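Local coordinates for protein Cfl (Pectobacterium brasiliense, PDB 7A9J) that is a coronafacic acid ligase of the ATP-dependent AMP-binding enzyme family, probably activating its carboxylic acid substrate with ATP, at residues E377-S382 with W403-D408. The protein carries 1 engineered substitution. Numbering follows the deposited sequence.
Sequences ELLIRS and WLATGD
Leu378 O takes two hydrogen bonds from Thr406. The hydroxyl OG1 of Thr406 lies 2.7 Å from Leu378 O and is tilted from the carbonyl plane. The backbone N of Thr406 meets Leu378 O nearly head-on, at 3.1 Å. OG1 also accepts from Asp408 N, which makes an ST turn. With chi1 at 62°, OG1 sits between the Thr406 backbone N and carbonyl carbon, where it can serve both bonds. At the end of this turn, Asp408 O receives Leu378 N in a nearly straight bond of 2.8 Å. Glu377 reaches in with an extended side chain, CG anti to N (chi1 -175°). Glu377 OE2 accepts from Gly407 N at 2.8 Å, on the anti side of the carboxylate.

Strands 377-381 and 404-406 pair antiparallel. Ile380 and Leu404 form a hydrogen-bonded pair, and Leu379 and Ala405 the neighbouring non-hydrogen-bonded pair. The corner at Gly407, with its positive phi, leads into strand 408-412. The carboxylate of Asp408 is bound by Tyr334, a residue of the ligand pocket, and by Arg423.

Ile380 CD1 packs on Thr406 CG2 at 3.5 Å, the two side chains crossing at about a right angle. On the other face of the sheet, Leu379 CD2 rests against Ala405 CB at 3.8 Å. Arg381 lies over one face of the Trp403 indole. Arg381 CB makes a CH-pi contact with the six-membered ring of Trp403, 4.1 Å from its centroid. The guanidinium plane is turned 35° from the ring. NH2 forms a salt bridge with Glu365 and NH1 a hydrogen bond with Asp401 O.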
loop_
_atom_site.group_PDB
_atom_site.type_symbol
_atom_site.label_atom_id
_atom_site.label_comp_id
_atom_site.label_asym_id
_atom_site.label_seq_id
_atom_site.Cartn_x
_atom_site.Cartn_y
_atom_site.Cartn_z
ATOM N N GLU A 377 20.817 1.032 -9.451
ATOM C CA GLU A 377 19.839 0.450 -8.530
ATOM C C GLU A 377 19.716 1.227 -7.219
ATOM O O GLU A 377 20.716 1.557 -6.578
ATOM C CB GLU A 377 20.198 -1.015 -8.231
ATOM C CG GLU A 377 19.103 -1.643 -7.365
ATOM C CD GLU A 377 19.278 -3.140 -7.116
ATOM O OE1 GLU A 377 20.381 -3.682 -7.394
ATOM O OE2 GLU A 377 18.299 -3.752 -6.623
ATOM N N LEU A 378 18.474 1.492 -6.820
ATOM C CA LEU A 378 18.160 2.151 -5.557
ATOM C C LEU A 378 18.281 1.147 -4.417
ATOM O O LEU A 378 17.606 0.106 -4.428
ATOM C CB LEU A 378 16.752 2.723 -5.590
ATOM C CG LEU A 378 16.217 3.275 -4.305
ATOM C CD1 LEU A 378 17.123 4.403 -3.867
ATOM C CD2 LEU A 378 14.771 3.734 -4.590
ATOM N N LEU A 379 19.151 1.467 -3.460
ATOM C CA LEU A 379 19.307 0.755 -2.199
ATOM C C LEU A 379 18.846 1.648 -1.053
ATOM O O LEU A 379 19.086 2.856 -1.063
ATOM C CB LEU A 379 20.776 0.371 -1.983
ATOM C CG LEU A 379 21.551 -0.258 -3.145
ATOM C CD1 LEU A 379 22.939 -0.707 -2.717
ATOM C CD2 LEU A 379 20.749 -1.401 -3.647
ATOM N N ILE A 380 18.191 1.069 -0.048
ATOM C CA ILE A 380 17.548 1.889 0.978
ATOM C C ILE A 380 17.856 1.319 2.354
ATOM O O ILE A 380 17.790 0.104 2.560
ATOM C CB ILE A 380 16.015 2.005 0.793
ATOM C CG1 ILE A 380 15.690 2.608 -0.582
ATOM C CG2 ILE A 380 15.385 2.890 1.944
ATOM C CD1 ILE A 380 14.248 2.386 -0.953
ATOM N N ARG A 381 18.178 2.202 3.296
ATOM C CA ARG A 381 18.161 1.860 4.705
ATOM C C ARG A 381 17.145 2.755 5.428
ATOM O O ARG A 381 17.139 3.979 5.242
ATOM C CB ARG A 381 19.569 2.003 5.297
ATOM C CG ARG A 381 19.726 1.380 6.666
ATOM C CD ARG A 381 21.226 0.985 6.832
ATOM N NE ARG A 381 22.087 2.161 6.733
ATOM C CZ ARG A 381 23.413 2.121 6.644
ATOM N NH1 ARG A 381 24.040 0.954 6.645
ATOM N NH2 ARG A 381 24.111 3.255 6.560
ATOM N N SER A 382 16.289 2.143 6.211
ATOM C CA SER A 382 15.172 2.878 6.820
ATOM C C SER A 382 15.418 3.137 8.312
ATOM O O SER A 382 16.092 2.331 8.975
ATOM C CB SER A 382 13.866 2.089 6.641
ATOM O OG SER A 382 12.848 2.645 7.479
ATOM N N TRP A 403 21.467 -2.787 3.842
ATOM C CA TRP A 403 20.787 -2.091 2.751
ATOM C C TRP A 403 19.824 -3.048 2.055
ATOM O O TRP A 403 20.171 -4.201 1.799
ATOM C CB TRP A 403 21.799 -1.566 1.729
ATOM C CG TRP A 403 22.672 -0.497 2.308
ATOM C CD1 TRP A 403 23.852 -0.666 2.978
ATOM C CD2 TRP A 403 22.417 0.910 2.296
ATOM N NE1 TRP A 403 24.349 0.561 3.376
ATOM C CE2 TRP A 403 23.479 1.543 2.973
ATOM C CE3 TRP A 403 21.384 1.698 1.781
ATOM C CZ2 TRP A 403 23.539 2.927 3.146
ATOM C CZ3 TRP A 403 21.456 3.081 1.942
ATOM C CH2 TRP A 403 22.519 3.673 2.626
ATOM N N LEU A 404 18.639 -2.567 1.707
ATOM C CA LEU A 404 17.698 -3.353 0.917
ATOM C C LEU A 404 17.829 -2.971 -0.558
ATOM O O LEU A 404 17.659 -1.799 -0.902
ATOM C CB LEU A 404 16.263 -3.110 1.379
ATOM C CG LEU A 404 15.197 -3.956 0.668
ATOM C CD1 LEU A 404 14.061 -4.293 1.618
ATOM C CD2 LEU A 404 14.642 -3.241 -0.559
ATOM N N ALA A 405 18.069 -3.959 -1.419
ATOM C CA ALA A 405 18.100 -3.743 -2.863
ATOM C C ALA A 405 16.686 -3.796 -3.418
ATOM O O ALA A 405 16.037 -4.845 -3.376
ATOM C CB ALA A 405 18.982 -4.790 -3.554
ATOM N N THR A 406 16.211 -2.676 -3.950
ATOM C CA THR A 406 14.817 -2.577 -4.375
ATOM C C THR A 406 14.538 -3.227 -5.731
ATOM O O THR A 406 13.363 -3.490 -6.035
ATOM C CB THR A 406 14.407 -1.124 -4.502
ATOM O OG1 THR A 406 15.241 -0.530 -5.512
ATOM C CG2 THR A 406 14.580 -0.361 -3.162
ATOM N N GLY A 407 15.543 -3.397 -6.577
ATOM C CA GLY A 407 15.357 -3.822 -7.942
ATOM C C GLY A 407 14.913 -2.717 -8.878
ATOM O O GLY A 407 14.660 -3.003 -10.050
ATOM N N ASP A 408 14.823 -1.477 -8.389
ATOM C CA ASP A 408 14.404 -0.300 -9.156
ATOM C C ASP A 408 15.615 0.567 -9.481
ATOM O O ASP A 408 16.503 0.742 -8.651
ATOM C CB ASP A 408 13.386 0.526 -8.388
ATOM C CG ASP A 408 12.041 -0.208 -8.213
ATOM O OD1 ASP A 408 11.388 0.019 -7.181
ATOM O OD2 ASP A 408 11.732 -1.069 -9.100
#